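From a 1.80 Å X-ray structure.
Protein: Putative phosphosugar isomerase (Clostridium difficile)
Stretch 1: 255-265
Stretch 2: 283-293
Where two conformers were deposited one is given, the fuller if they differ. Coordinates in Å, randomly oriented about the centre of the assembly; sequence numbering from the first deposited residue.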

# COMPACT_ATOMS: atom_id res chain seq x y z
N ASN B 255 -2.35 61.36 28.06
CA ASN B 255 -1.81 62.42 27.18
C ASN B 255 -0.98 61.80 26.07
O ASN B 255 -0.88 60.56 25.99
CB ASN B 255 -1.07 63.50 27.99
CG ASN B 255 0.06 62.94 28.77
OD1 ASN B 255 0.94 62.34 28.19
ND2 ASN B 255 0.04 63.12 30.11
N SER B 256 -0.41 62.62 25.19
CA SER B 256 0.25 62.07 24.00
C SER B 256 1.52 61.27 24.31
O SER B 256 2.03 60.52 23.44
CB SER B 256 0.51 63.19 22.98
OG SER B 256 1.57 63.98 23.47
N ASP B 257 2.05 61.43 25.50
CA ASP B 257 3.20 60.63 25.96
C ASP B 257 2.80 59.32 26.68
O ASP B 257 3.69 58.59 27.16
CB ASP B 257 4.09 61.45 26.91
CG ASP B 257 5.00 62.46 26.20
OD1 ASP B 257 5.26 62.37 24.97
OD2 ASP B 257 5.49 63.34 26.94
N SER B 258 1.49 59.03 26.80
CA SER B 258 1.01 57.81 27.44
C SER B 258 1.06 56.63 26.47
O SER B 258 0.73 56.77 25.26
CB SER B 258 -0.47 57.95 27.86
OG SER B 258 -0.69 59.04 28.75
N THR B 259 1.46 55.48 27.00
CA THR B 259 1.41 54.19 26.32
C THR B 259 0.32 53.37 27.00
O THR B 259 0.28 53.29 28.26
CB THR B 259 2.74 53.47 26.38
OG1 THR B 259 3.73 54.25 25.68
CG2 THR B 259 2.62 52.07 25.70
N ILE B 260 -0.52 52.74 26.19
CA ILE B 260 -1.62 51.90 26.69
C ILE B 260 -1.67 50.57 25.96
O ILE B 260 -1.62 50.52 24.73
CB ILE B 260 -3.06 52.52 26.60
CG1 ILE B 260 -3.10 53.94 27.14
CG2 ILE B 260 -4.06 51.67 27.38
CD1 ILE B 260 -2.60 54.94 26.19
N PHE B 261 -1.73 49.49 26.75
CA PHE B 261 -1.88 48.13 26.26
C PHE B 261 -3.29 47.71 26.64
O PHE B 261 -3.66 47.82 27.83
CB PHE B 261 -0.88 47.17 26.89
CG PHE B 261 0.50 47.41 26.45
CD1 PHE B 261 0.92 46.94 25.21
CD2 PHE B 261 1.37 48.15 27.22
CE1 PHE B 261 2.20 47.17 24.76
CE2 PHE B 261 2.69 48.38 26.78
CZ PHE B 261 3.10 47.88 25.55
N ILE B 262 -4.07 47.29 25.65
CA ILE B 262 -5.43 46.79 25.88
C ILE B 262 -5.43 45.27 25.64
O ILE B 262 -5.12 44.80 24.55
CB ILE B 262 -6.49 47.51 25.00
CG1 ILE B 262 -6.47 49.02 25.35
CG2 ILE B 262 -7.89 46.92 25.27
CD1 ILE B 262 -7.57 49.89 24.70
N LEU B 263 -5.73 44.53 26.70
CA LEU B 263 -5.82 43.07 26.67
C LEU B 263 -7.30 42.79 26.41
O LEU B 263 -8.12 42.87 27.32
CB LEU B 263 -5.34 42.50 28.01
CG LEU B 263 -3.92 42.88 28.44
CD1 LEU B 263 -3.57 42.16 29.78
CD2 LEU B 263 -2.94 42.51 27.35
N ASP B 264 -7.63 42.54 25.15
CA ASP B 264 -9.01 42.40 24.69
C ASP B 264 -9.45 40.93 24.64
O ASP B 264 -9.12 40.19 23.71
CB ASP B 264 -9.17 43.10 23.34
CG ASP B 264 -10.58 42.94 22.76
OD1 ASP B 264 -11.53 42.64 23.51
OD2 ASP B 264 -10.72 43.12 21.53
N THR B 265 -10.24 40.54 25.63
CA THR B 265 -10.72 39.14 25.72
C THR B 265 -11.97 38.83 24.88
O THR B 265 -12.43 37.69 24.86
CB THR B 265 -10.98 38.70 27.16
OG1 THR B 265 -12.10 39.42 27.68
CG2 THR B 265 -9.74 38.92 28.04
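Stretch 2, residues 283-293: ENVFAIGRDVT

How does stretch 2 run relative to stretch 1? It forms an extended strand, lasting through Gly289, that lies beside the strand of stretch 1 in the same direction; the axes cross at -17° and approach to 4.7 Å. Ile260 sits beside Val285, Phe261 beside Phe286, Ile262 beside Ala287 and Leu263 beside Ile288, with CA–CA distances of 4.8, 4.9, 4.6 and 5.1 Å.

What ties the two backbones together? In the parallel ladder, alternate residues of each strand supply the hydrogen bonds. Ile260 N donates to Asn284 O and Phe286 N to Ile260 O, both at 2.9 Å. Ile262 N then reaches Phe286 O at 2.9 Å, Ile288 N reaches Ile262 O at 2.8 Å, and Asp264 N reaches Ile288 O at 2.8 Å. Four of these five carbonyls, all but Ile288 O, also receive CA-H contacts, such as Phe261 CA to Phe286 O at 3.3 Å.

How do the side chains pack on the two faces? On one, the rings of Phe261 and Phe286 are nearly parallel but slid apart, with centroids 5.3 Å apart, so they barely overlap; Phe261 CD1 instead lies 3.7 Å from Phe286 CB. Further along that face, Leu263 CD2 meets Ile288 CD1 at 3.9 Å. On the other, Val285 spans two neighbours: its CG2 is 4.1 Å from Ile260 CD1 and its CG1 4.2 Å from Ile262 CD1.

What holds the strands together near their ends? Asn284 ND2 donates to Ser258 O at 3.3 Å, and a water links Ser256 O (2.6 Å from the water O) to Glu283 N (2.9 Å). Beyond the ladder, a second water O accepts from Arg290 N at 2.9 Å and donates to Asp264 O at 2.6 Å. Gly289 has no side chain, and a CB there would fall 2.5 Å from Asp264 O, a clash.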

# COMPACT_ATOMS: atom_id res chain seq x y z
N GLU B 283 -0.77 58.17 20.24
CA GLU B 283 -0.47 57.27 19.13
C GLU B 283 0.10 55.94 19.65
O GLU B 283 0.43 55.03 18.87
CB GLU B 283 0.48 57.98 18.15
CG GLU B 283 -0.13 59.27 17.56
CD GLU B 283 0.70 59.94 16.48
OE1 GLU B 283 0.19 60.94 15.88
OE2 GLU B 283 1.84 59.51 16.23
N ASN B 284 0.20 55.80 20.98
CA ASN B 284 0.77 54.62 21.62
C ASN B 284 -0.24 53.68 22.24
O ASN B 284 -0.08 53.25 23.40
CB ASN B 284 1.78 55.10 22.69
CG ASN B 284 2.73 56.12 22.13
OD1 ASN B 284 3.34 55.90 21.08
ND2 ASN B 284 2.83 57.27 22.80
N VAL B 285 -1.30 53.34 21.48
CA VAL B 285 -2.31 52.37 21.92
C VAL B 285 -2.05 51.02 21.18
O VAL B 285 -1.99 50.96 19.95
CB VAL B 285 -3.76 52.85 21.73
CG1 VAL B 285 -4.71 51.76 22.29
CG2 VAL B 285 -4.01 54.21 22.45
N PHE B 286 -1.88 49.96 21.94
CA PHE B 286 -1.57 48.61 21.40
C PHE B 286 -2.63 47.65 21.92
O PHE B 286 -2.74 47.47 23.12
CB PHE B 286 -0.18 48.12 21.87
CG PHE B 286 0.94 49.07 21.55
CD1 PHE B 286 1.66 48.96 20.36
CD2 PHE B 286 1.30 50.06 22.44
CE1 PHE B 286 2.67 49.83 20.06
CE2 PHE B 286 2.34 50.95 22.13
CZ PHE B 286 3.01 50.83 20.95
N ALA B 287 -3.41 47.05 21.01
CA ALA B 287 -4.45 46.09 21.41
C ALA B 287 -3.99 44.67 21.15
O ALA B 287 -3.42 44.39 20.12
CB ALA B 287 -5.76 46.37 20.69
N ILE B 288 -4.23 43.79 22.11
CA ILE B 288 -3.81 42.40 22.04
C ILE B 288 -5.06 41.51 22.21
O ILE B 288 -5.79 41.63 23.20
CB ILE B 288 -2.80 42.08 23.18
CG1 ILE B 288 -1.54 42.96 23.06
CG2 ILE B 288 -2.51 40.60 23.19
CD1 ILE B 288 -0.55 42.87 24.23
N GLY B 289 -5.27 40.60 21.25
CA GLY B 289 -6.38 39.68 21.33
C GLY B 289 -6.68 38.85 20.10
O GLY B 289 -5.99 38.95 19.08
N ARG B 290 -7.75 38.06 20.22
CA ARG B 290 -8.15 37.12 19.15
C ARG B 290 -8.70 37.80 17.91
O ARG B 290 -8.50 37.32 16.81
CB ARG B 290 -9.17 36.10 19.68
N ASP B 291 -9.38 38.93 18.08
CA ASP B 291 -10.05 39.60 16.97
C ASP B 291 -9.74 41.09 16.83
O ASP B 291 -10.60 41.88 16.47
CB ASP B 291 -11.56 39.38 17.14
CG ASP B 291 -11.93 37.90 17.09
OD1 ASP B 291 -11.55 37.22 16.10
OD2 ASP B 291 -12.62 37.42 18.03
N VAL B 292 -8.48 41.45 17.07
CA VAL B 292 -8.04 42.85 16.99
C VAL B 292 -7.90 43.32 15.55
O VAL B 292 -7.59 42.52 14.66
CB VAL B 292 -6.69 43.07 17.74
CG1 VAL B 292 -6.87 42.82 19.25
CG2 VAL B 292 -5.54 42.22 17.12
N THR B 293 -8.13 44.62 15.34
CA THR B 293 -8.06 45.26 14.02
C THR B 293 -6.67 45.16 13.41
O THR B 293 -5.68 45.02 14.15
CB THR B 293 -8.42 46.76 14.13
OG1 THR B 293 -9.76 46.87 14.64
CG2 THR B 293 -8.36 47.45 12.79
O HOH W 1 1.29 60.09 20.94
O HOH W 2 -9.68 38.00 22.37